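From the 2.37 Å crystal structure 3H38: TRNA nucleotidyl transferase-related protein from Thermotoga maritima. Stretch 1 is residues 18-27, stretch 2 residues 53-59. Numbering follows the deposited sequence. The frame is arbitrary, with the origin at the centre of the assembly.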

# COMPACT_ATOMS: atom_id res chain seq x y z
N LYS A 18 -2.78 -30.09 9.97
CA LYS A 18 -1.35 -30.23 9.98
C LYS A 18 -0.75 -29.13 10.83
O LYS A 18 0.18 -29.33 11.57
CB LYS A 18 -0.82 -30.19 8.57
CG LYS A 18 0.53 -29.60 8.45
CD LYS A 18 1.55 -30.62 8.04
CE LYS A 18 2.88 -30.29 8.63
NZ LYS A 18 4.00 -30.42 7.64
N ILE A 19 -1.34 -27.97 10.69
CA ILE A 19 -0.98 -26.73 11.35
C ILE A 19 -1.48 -26.65 12.81
O ILE A 19 -0.78 -26.12 13.69
CB ILE A 19 -1.53 -25.57 10.52
CG1 ILE A 19 -0.56 -25.25 9.38
CG2 ILE A 19 -1.82 -24.35 11.37
CD1 ILE A 19 -0.95 -24.03 8.59
N LEU A 20 -2.67 -27.16 13.06
CA LEU A 20 -3.18 -27.28 14.42
C LEU A 20 -2.21 -28.08 15.27
O LEU A 20 -1.93 -27.71 16.42
CB LEU A 20 -4.55 -27.96 14.46
CG LEU A 20 -5.69 -27.13 15.04
CD1 LEU A 20 -6.68 -27.98 15.80
CD2 LEU A 20 -5.12 -26.06 15.94
N ASN A 21 -1.73 -29.19 14.71
CA ASN A 21 -0.83 -30.06 15.44
C ASN A 21 0.49 -29.39 15.79
O ASN A 21 1.10 -29.70 16.81
CB ASN A 21 -0.59 -31.36 14.68
CG ASN A 21 -1.59 -32.44 15.06
OD1 ASN A 21 -2.23 -32.37 16.12
ND2 ASN A 21 -1.73 -33.44 14.19
N LEU A 22 0.89 -28.47 14.92
CA LEU A 22 2.05 -27.61 15.11
C LEU A 22 1.87 -26.66 16.30
O LEU A 22 2.73 -26.59 17.18
CB LEU A 22 2.27 -26.80 13.84
CG LEU A 22 3.47 -25.86 13.82
CD1 LEU A 22 4.73 -26.59 14.17
CD2 LEU A 22 3.61 -25.21 12.45
N PHE A 23 0.76 -25.91 16.29
CA PHE A 23 0.39 -25.06 17.41
C PHE A 23 0.50 -25.88 18.70
O PHE A 23 1.01 -25.41 19.71
CB PHE A 23 -1.04 -24.50 17.26
CG PHE A 23 -1.18 -23.38 16.23
CD1 PHE A 23 -0.24 -22.38 16.12
CD2 PHE A 23 -2.29 -23.32 15.40
CE1 PHE A 23 -0.37 -21.35 15.20
CE2 PHE A 23 -2.44 -22.29 14.46
CZ PHE A 23 -1.47 -21.31 14.36
N ARG A 24 0.02 -27.12 18.64
CA ARG A 24 0.12 -28.04 19.78
C ARG A 24 1.57 -28.30 20.20
O ARG A 24 1.95 -28.08 21.35
CB ARG A 24 -0.66 -29.34 19.53
CG ARG A 24 -2.17 -29.15 19.56
CD ARG A 24 -2.97 -30.48 19.49
NE ARG A 24 -4.33 -30.32 20.02
CZ ARG A 24 -5.42 -30.31 19.27
NH1 ARG A 24 -5.31 -30.51 17.96
NH2 ARG A 24 -6.63 -30.14 19.82
N LEU A 25 2.39 -28.69 19.25
CA LEU A 25 3.79 -28.90 19.51
C LEU A 25 4.44 -27.73 20.14
O LEU A 25 5.18 -27.88 21.04
CB LEU A 25 4.52 -29.15 18.22
CG LEU A 25 4.43 -30.51 17.62
CD1 LEU A 25 5.79 -30.81 17.07
CD2 LEU A 25 4.05 -31.46 18.70
N LEU A 26 4.17 -26.55 19.61
CA LEU A 26 4.75 -25.32 20.11
C LEU A 26 4.35 -25.12 21.57
O LEU A 26 5.18 -24.73 22.40
CB LEU A 26 4.35 -24.13 19.25
CG LEU A 26 4.89 -24.10 17.81
CD1 LEU A 26 4.17 -23.07 16.97
CD2 LEU A 26 6.39 -23.85 17.78
N GLY A 27 3.08 -25.40 21.87
CA GLY A 27 2.58 -25.27 23.23
C GLY A 27 3.41 -26.18 24.11
O GLY A 27 3.91 -25.78 25.16
N ASN A 53 -6.28 -17.28 7.14
CA ASN A 53 -5.09 -16.51 7.51
C ASN A 53 -3.99 -17.49 7.80
O ASN A 53 -3.97 -18.09 8.87
CB ASN A 53 -5.34 -15.67 8.77
CG ASN A 53 -4.05 -15.00 9.28
OD1 ASN A 53 -2.96 -15.56 9.17
ND2 ASN A 53 -4.18 -13.80 9.84
N LEU A 54 -3.06 -17.66 6.87
CA LEU A 54 -2.22 -18.85 6.92
C LEU A 54 -1.05 -18.77 7.87
O LEU A 54 -0.70 -19.78 8.49
CB LEU A 54 -1.72 -19.21 5.52
CG LEU A 54 -2.89 -19.55 4.60
CD1 LEU A 54 -3.19 -18.38 3.65
CD2 LEU A 54 -2.57 -20.82 3.83
N ASP A 55 -0.47 -17.59 7.99
CA ASP A 55 0.81 -17.45 8.66
C ASP A 55 0.71 -17.67 10.18
O ASP A 55 -0.36 -17.59 10.77
CB ASP A 55 1.40 -16.09 8.34
CG ASP A 55 0.54 -14.96 8.83
OD1 ASP A 55 0.38 -13.96 8.08
OD2 ASP A 55 0.01 -15.09 9.96
N ILE A 56 1.85 -17.97 10.79
CA ILE A 56 1.87 -18.27 12.21
C ILE A 56 2.77 -17.31 13.00
O ILE A 56 3.96 -17.16 12.73
CB ILE A 56 2.23 -19.74 12.46
CG1 ILE A 56 3.71 -19.90 12.78
CG2 ILE A 56 1.84 -20.60 11.24
CD1 ILE A 56 4.03 -21.30 13.23
N ASP A 57 2.17 -16.64 13.98
CA ASP A 57 2.80 -15.54 14.67
C ASP A 57 2.82 -15.82 16.17
O ASP A 57 1.78 -15.70 16.82
CB ASP A 57 2.01 -14.25 14.39
CG ASP A 57 2.86 -13.00 14.52
OD1 ASP A 57 3.88 -13.05 15.23
OD2 ASP A 57 2.51 -11.98 13.89
N ILE A 58 3.99 -16.17 16.71
CA ILE A 58 4.08 -16.68 18.09
C ILE A 58 4.66 -15.72 19.12
O ILE A 58 5.72 -15.13 18.91
CB ILE A 58 4.87 -18.00 18.19
CG1 ILE A 58 4.24 -19.06 17.31
CG2 ILE A 58 4.83 -18.51 19.60
CD1 ILE A 58 2.78 -19.28 17.65
N VAL A 59 3.96 -15.59 20.25
CA VAL A 59 4.47 -14.81 21.37
C VAL A 59 4.81 -15.68 22.61
O VAL A 59 3.98 -16.50 23.08
CB VAL A 59 3.52 -13.65 21.71
CG1 VAL A 59 4.05 -12.83 22.86
CG2 VAL A 59 3.36 -12.76 20.51

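This is a helix laid over a strand, running nearly the same way, with 16° between their N-to-C directions and 11.2 Å between their axes at closest approach. No hydrogen bond crosses between the two stretches. The helix satisfies its own backbone, as in Phe23 N to Ile19 O at 3.0 Å and Leu26 N to Leu22 O at 2.8 Å, and presents Ile19, Leu22, Phe23 and Leu26 to its partner. The i, i+3, i+4, i+7 spacing of these four is the familiar signature of one helical stripe.

Stretch 2 enters with Asn53, which touches nothing on the helix. Its OD1 lies 3.1 Å from OD2 of Asp55, a pair of acceptors and no hydrogen bond, while its ND2 is satisfied elsewhere in the structure. Leu54 follows with its CA-to-CB bond pointing away from the helix, and its closest approach is through the backbone: its O lies 4.3 Å from CD1 of Ile19, a loose van der Waals approach. Asp55 also points away, leaving its carboxylate clear of the apolar contact.

Ile56 is the centre of the packing. It points toward the helix, loses 71 Å² to it, the largest share of any residue here, and meets three side chains. Its CD1 reaches CD2 of Leu22 at 4.0 Å and CD1 of Leu26 at 4.1 Å, so the end of one isoleucine touches leucines one helical turn apart. Its CB lies 4.1 Å from CE1 of Phe23. The CA-to-CB bond of Phe23 is sideways to the strand, yet with chi1 in m the ring ends nearer to it; the aromatic length makes up for the indirect start.

Asp57 turns away again, in keeping with the alternation of a strand, and its acidic group stays out of the interface. Ile58 returns toward the helix, one strand repeat beyond Ile56. Its CG1 packs against CD1 of Leu26 at 4.0 Å, while its CD1 sits at the edge of the Phe23 ring, near the ring plane, 4.5 Å from CE1. Leu26 thereby touches both isoleucines through the same methyl, CD1, and Phe23 meets both through CE1.

The rule is a meeting of two periods: every second residue of the strand against a three-and-four spacing on the helix. The CA register follows it, with Phe23 CA to Ile56 CA at 8.7 Å and Leu26 CA to Ile58 CA at 8.9 Å. Branched aliphatic side chains and one aromatic ring fill much of that gap; the two stretches together bury 267 Å², both sides summed.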